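Local coordinates for extracellular solute-binding protein, family 3 (Methylophaga aminisulfidivorans MP, PDB 5SV6) that is of unknown function but has a periplasmic binding protein-like architecture and is probably linked to the methanol dehydrogenase system, at residues S126-I131 with H213-E218; E55-N60 with A220-S225. One frame throughout, in Å; residues are numbered along the deposited sequence.

Contact 1: residues S126-I131 with H213-E218; sequences SGYAFI and HIWAPE
Antiparallel pairing of strands 118-133 and 211-215, within the mixed sheet of a periplasmic binding protein-like fold, brings Tyr128 against Trp215 and Ala129 against Ile214, with the short strand segments at 153°. The hydrogen-bonded pair Ala129 and Ile214 is closed by Ala129 N to Ile214 O at 2.8 Å and by the return bond from Ile214 N to Ala129 O. Two residues along, Ala216 N, where strand 211-215 gives way to helix 216-224, donates to Gly127 O at 3.0 Å.

Tyr128, Phe130, His213 and Trp215 gather on one face of the sheet as an aromatic cluster. His213 reaches Phe130 because its CG stands anti to the backbone N (chi1 -172°): the imidazole edge then meets the phenyl face, with CD2 over the ring centre and 3.5 Å from Phe130 CE1. Small, flat and polar, this imidazole can pack against a ring and still hydrogen-bond through both nitrogens, ND1 to Ser162 and NE2 to Ser235. Trp215 meets Tyr128 differently: its CB lies over the phenol face, 4.0 Å from the ring centroid, while the two ring planes stand at 53°. The CA of Gly127 packs against the indole, 3.5 Å from Trp215 CZ3. On the other face of the sheet, Ile131 CD1 packs on Ile214 CB. Ser126 OG bonds to Pro289 O and also touches Pro217 CD at 3.5 Å.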
# COMPACT_ATOMS: atom_id res chain seq x y z
N SER A 126 8.01 -2.77 -3.51
CA SER A 126 7.82 -1.37 -3.86
C SER A 126 8.19 -0.50 -2.67
O SER A 126 8.75 -1.00 -1.70
CB SER A 126 6.38 -1.11 -4.32
OG SER A 126 6.28 0.14 -4.98
N GLY A 127 7.93 0.79 -2.76
CA GLY A 127 8.29 1.68 -1.67
C GLY A 127 7.36 2.85 -1.51
O GLY A 127 6.53 3.13 -2.38
N TYR A 128 7.48 3.53 -0.37
CA TYR A 128 6.84 4.81 -0.14
C TYR A 128 7.51 5.80 -1.09
O TYR A 128 8.68 5.63 -1.42
CB TYR A 128 7.01 5.24 1.33
CG TYR A 128 6.06 4.47 2.22
CD1 TYR A 128 6.35 3.18 2.63
CD2 TYR A 128 4.85 5.03 2.60
CE1 TYR A 128 5.47 2.46 3.40
CE2 TYR A 128 3.96 4.32 3.38
CZ TYR A 128 4.27 3.04 3.77
OH TYR A 128 3.38 2.33 4.55
N ALA A 129 6.77 6.80 -1.54
CA ALA A 129 7.27 7.74 -2.54
C ALA A 129 6.82 9.17 -2.28
O ALA A 129 5.70 9.40 -1.83
CB ALA A 129 6.83 7.31 -3.95
N PHE A 130 7.70 10.12 -2.58
CA PHE A 130 7.36 11.54 -2.59
C PHE A 130 6.58 11.87 -3.85
O PHE A 130 6.97 11.48 -4.95
CB PHE A 130 8.63 12.39 -2.55
CG PHE A 130 9.45 12.16 -1.33
CD1 PHE A 130 9.14 12.81 -0.14
CD2 PHE A 130 10.53 11.29 -1.36
CE1 PHE A 130 9.88 12.59 1.00
CE2 PHE A 130 11.28 11.07 -0.23
CZ PHE A 130 10.97 11.72 0.95
N ILE A 131 5.48 12.58 -3.68
CA ILE A 131 4.61 12.93 -4.78
C ILE A 131 4.36 14.43 -4.76
O ILE A 131 3.81 14.95 -3.80
CB ILE A 131 3.29 12.15 -4.69
CG1 ILE A 131 3.55 10.65 -4.90
CG2 ILE A 131 2.28 12.68 -5.72
CD1 ILE A 131 2.41 9.73 -4.45
N HIS A 213 3.64 11.77 0.81
CA HIS A 213 4.57 10.66 0.90
C HIS A 213 3.70 9.46 1.19
O HIS A 213 3.13 9.34 2.28
CB HIS A 213 5.62 10.90 1.99
CG HIS A 213 6.72 9.88 2.01
ND1 HIS A 213 6.78 8.86 2.94
CD2 HIS A 213 7.80 9.73 1.21
CE1 HIS A 213 7.86 8.14 2.72
NE2 HIS A 213 8.49 8.63 1.67
N ILE A 214 3.57 8.59 0.19
CA ILE A 214 2.52 7.57 0.16
C ILE A 214 3.12 6.27 -0.34
O ILE A 214 4.00 6.28 -1.19
CB ILE A 214 1.40 7.95 -0.87
CG1 ILE A 214 0.88 9.36 -0.62
CG2 ILE A 214 0.24 6.95 -0.85
CD1 ILE A 214 0.32 9.51 0.77
N TRP A 215 2.63 5.15 0.19
CA TRP A 215 2.98 3.82 -0.32
C TRP A 215 2.62 3.78 -1.81
O TRP A 215 1.47 3.95 -2.18
CB TRP A 215 2.22 2.74 0.47
CG TRP A 215 2.36 1.33 -0.01
CD1 TRP A 215 1.35 0.50 -0.42
CD2 TRP A 215 3.56 0.55 -0.07
NE1 TRP A 215 1.85 -0.74 -0.74
CE2 TRP A 215 3.21 -0.74 -0.55
CE3 TRP A 215 4.90 0.81 0.22
CZ2 TRP A 215 4.15 -1.75 -0.75
CZ3 TRP A 215 5.83 -0.20 0.02
CH2 TRP A 215 5.45 -1.46 -0.46
N ALA A 216 3.62 3.56 -2.66
CA ALA A 216 3.42 3.75 -4.10
C ALA A 216 2.30 2.92 -4.75
O ALA A 216 1.55 3.44 -5.57
CB ALA A 216 4.75 3.60 -4.87
N PRO A 217 2.16 1.63 -4.38
CA PRO A 217 1.03 0.89 -4.97
C PRO A 217 -0.35 1.51 -4.71
O PRO A 217 -1.25 1.35 -5.54
CB PRO A 217 1.16 -0.49 -4.32
CG PRO A 217 2.63 -0.64 -4.10
CD PRO A 217 3.09 0.73 -3.66
N GLU A 218 -0.50 2.21 -3.59
CA GLU A 218 -1.76 2.90 -3.23
C GLU A 218 -2.01 4.13 -4.09
O GLU A 218 -3.15 4.53 -4.29
CB GLU A 218 -1.70 3.38 -1.79
CG GLU A 218 -2.49 2.58 -0.84
CD GLU A 218 -2.05 2.81 0.59
OE1 GLU A 218 -1.71 3.96 0.95
OE2 GLU A 218 -2.04 1.82 1.34

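Contact 2: residues E55-N60 with A220-S225; sequences EMPYSN and ARYVKS
Two flat groups from helix 216-224, the phenol of Tyr222 and the guanidinium of Arg221, receive the loop that carries Met56 and Pro57. Over one face of the phenol, above its centre, lies Arg221 CG from the same helix; at its edge, in the ring plane, comes Pro57 CD, 3.9 Å from Tyr222 CE2. The guanidinium has the selenomethionine methyl of Met56 over one face, with CE 3.4 Å from Arg221 NH1, while Pro57 CB approaches obliquely, 3.6 Å from Arg221 NE.

Bends at chi2 (-60°) and chi3 (-85°) curl the flexible Met56 chain and bring CE over the guanidinium. The cis peptide before Pro57 turns the loop here, and the rigid pyrrolidine offers a compact apolar surface to both partners. Tyr222 OH rests against Met56 CB at 3.6 Å, and the surfaces meet by van der Waals packing. Arginine suits its place because its flat head accepts apolar atoms while NE forms a salt bridge with Glu286, which probably steadies the group.

Glu286 belongs to the C-terminal helix 276-286, and helix 197-206 borders the contact through Pro197, against Pro57, and through Asp198 and Val201, against Tyr222. The loop itself joins strands 54-55 and 59-60.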
# COMPACT_ATOMS: atom_id res chain seq x y z
N GLU A 55 -11.73 -0.93 -0.87
CA GLU A 55 -10.39 -0.42 -0.59
C GLU A 55 -9.56 -0.28 -1.87
O GLU A 55 -8.55 -0.95 -2.04
CB GLU A 55 -9.67 -1.27 0.46
CG GLU A 55 -8.29 -0.72 0.83
CD GLU A 55 -8.02 -0.63 2.31
OE1 GLU A 55 -8.98 -0.70 3.11
OE2 GLU A 55 -6.83 -0.47 2.67
N MSE A 56 -10.03 0.57 -2.77
CA MSE A 56 -9.29 0.86 -3.99
C MSE A 56 -8.00 1.56 -3.60
O MSE A 56 -7.95 2.26 -2.58
CB MSE A 56 -10.15 1.72 -4.93
CG MSE A 56 -11.34 0.97 -5.50
SE MSE A 56 -10.78 -0.59 -6.52
CE MSE A 56 -10.42 0.23 -8.26
N PRO A 57 -6.94 1.38 -4.40
CA PRO A 57 -6.95 0.66 -5.68
C PRO A 57 -6.70 -0.85 -5.53
O PRO A 57 -6.64 -1.54 -6.54
CB PRO A 57 -5.82 1.32 -6.46
CG PRO A 57 -4.80 1.68 -5.39
CD PRO A 57 -5.62 2.00 -4.13
N TYR A 58 -6.56 -1.34 -4.30
CA TYR A 58 -6.30 -2.76 -4.08
C TYR A 58 -7.47 -3.65 -4.48
O TYR A 58 -7.27 -4.65 -5.17
CB TYR A 58 -6.00 -3.04 -2.60
CG TYR A 58 -4.83 -2.29 -1.99
CD1 TYR A 58 -5.02 -1.13 -1.27
CD2 TYR A 58 -3.54 -2.78 -2.10
CE1 TYR A 58 -3.97 -0.46 -0.68
CE2 TYR A 58 -2.47 -2.11 -1.53
CZ TYR A 58 -2.69 -0.95 -0.83
OH TYR A 58 -1.63 -0.29 -0.24
N SER A 59 -8.67 -3.29 -4.04
CA SER A 59 -9.79 -4.22 -4.05
C SER A 59 -11.12 -3.51 -3.88
O SER A 59 -11.22 -2.55 -3.14
CB SER A 59 -9.63 -5.23 -2.90
OG SER A 59 -10.75 -6.11 -2.81
N ASN A 60 -12.15 -3.99 -4.58
CA ASN A 60 -13.53 -3.67 -4.20
C ASN A 60 -14.49 -4.82 -4.57
O ASN A 60 -14.11 -5.74 -5.29
CB ASN A 60 -14.00 -2.29 -4.73
CG ASN A 60 -14.25 -2.26 -6.25
OD1 ASN A 60 -14.30 -3.29 -6.92
ND2 ASN A 60 -14.41 -1.05 -6.79
N ALA A 220 -0.33 4.94 -7.20
CA ALA A 220 0.15 4.90 -8.58
C ALA A 220 -0.87 5.25 -9.66
O ALA A 220 -0.59 6.07 -10.53
CB ALA A 220 0.81 3.55 -8.89
N ARG A 221 -2.05 4.64 -9.61
CA ARG A 221 -3.04 4.89 -10.65
C ARG A 221 -3.52 6.34 -10.62
O ARG A 221 -3.81 6.93 -11.66
CB ARG A 221 -4.22 3.91 -10.56
CG ARG A 221 -5.16 4.08 -9.38
CD ARG A 221 -6.52 3.44 -9.69
NE ARG A 221 -6.41 2.01 -9.98
CZ ARG A 221 -7.40 1.25 -10.44
NH1 ARG A 221 -8.58 1.80 -10.69
NH2 ARG A 221 -7.22 -0.04 -10.66
N TYR A 222 -3.57 6.93 -9.42
CA TYR A 222 -4.06 8.29 -9.25
C TYR A 222 -3.03 9.34 -9.65
O TYR A 222 -3.39 10.44 -10.10
CB TYR A 222 -4.55 8.50 -7.81
CG TYR A 222 -5.49 7.40 -7.36
CD1 TYR A 222 -6.78 7.32 -7.86
CD2 TYR A 222 -5.08 6.43 -6.45
CE1 TYR A 222 -7.65 6.29 -7.47
CE2 TYR A 222 -5.94 5.40 -6.04
CZ TYR A 222 -7.23 5.35 -6.57
OH TYR A 222 -8.10 4.35 -6.19
N VAL A 223 -1.76 9.00 -9.51
CA VAL A 223 -0.70 9.85 -10.03
C VAL A 223 -0.76 9.87 -11.57
O VAL A 223 -0.65 10.92 -12.19
CB VAL A 223 0.70 9.39 -9.56
CG1 VAL A 223 1.78 10.21 -10.27
CG2 VAL A 223 0.83 9.53 -8.05
N LYS A 224 -0.97 8.71 -12.18
CA LYS A 224 -1.12 8.67 -13.63
C LYS A 224 -2.31 9.48 -14.15
O LYS A 224 -2.18 10.27 -15.08
CB LYS A 224 -1.24 7.22 -14.12
CG LYS A 224 -1.45 7.12 -15.63
CD LYS A 224 -1.47 5.67 -16.05
CE LYS A 224 -0.27 4.92 -15.50
NZ LYS A 224 -0.46 3.45 -15.57
N SER A 225 -3.47 9.30 -13.53
CA SER A 225 -4.67 10.00 -13.98
C SER A 225 -4.79 11.44 -13.47
O SER A 225 -5.80 12.10 -13.72
CB SER A 225 -5.93 9.19 -13.62
OG SER A 225 -6.11 9.12 -12.21

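In the fold
From the N terminus the chain first passes 55-60, the turn between two short strands, then, after two helices and two strands of the sheet, enters the long strand 118-133 that holds 126-131. Some eighty residues, largely helix and loop, follow before strand 211-215 returns beside it and contact 1 closes the inner loop. Helix 216-224 begins at once and delivers 220-225 to the early turn, so contact 2 closes the outer loop, and contact 1 is nested inside it. Their centres lie about 12 Å apart and helix 216-224 serves both: Tyr58 OH probably hydrogen-bonds to Glu218 OE2 at 2.7 Å. Together they tie the N-terminal turn to the mixed sheet through this helix.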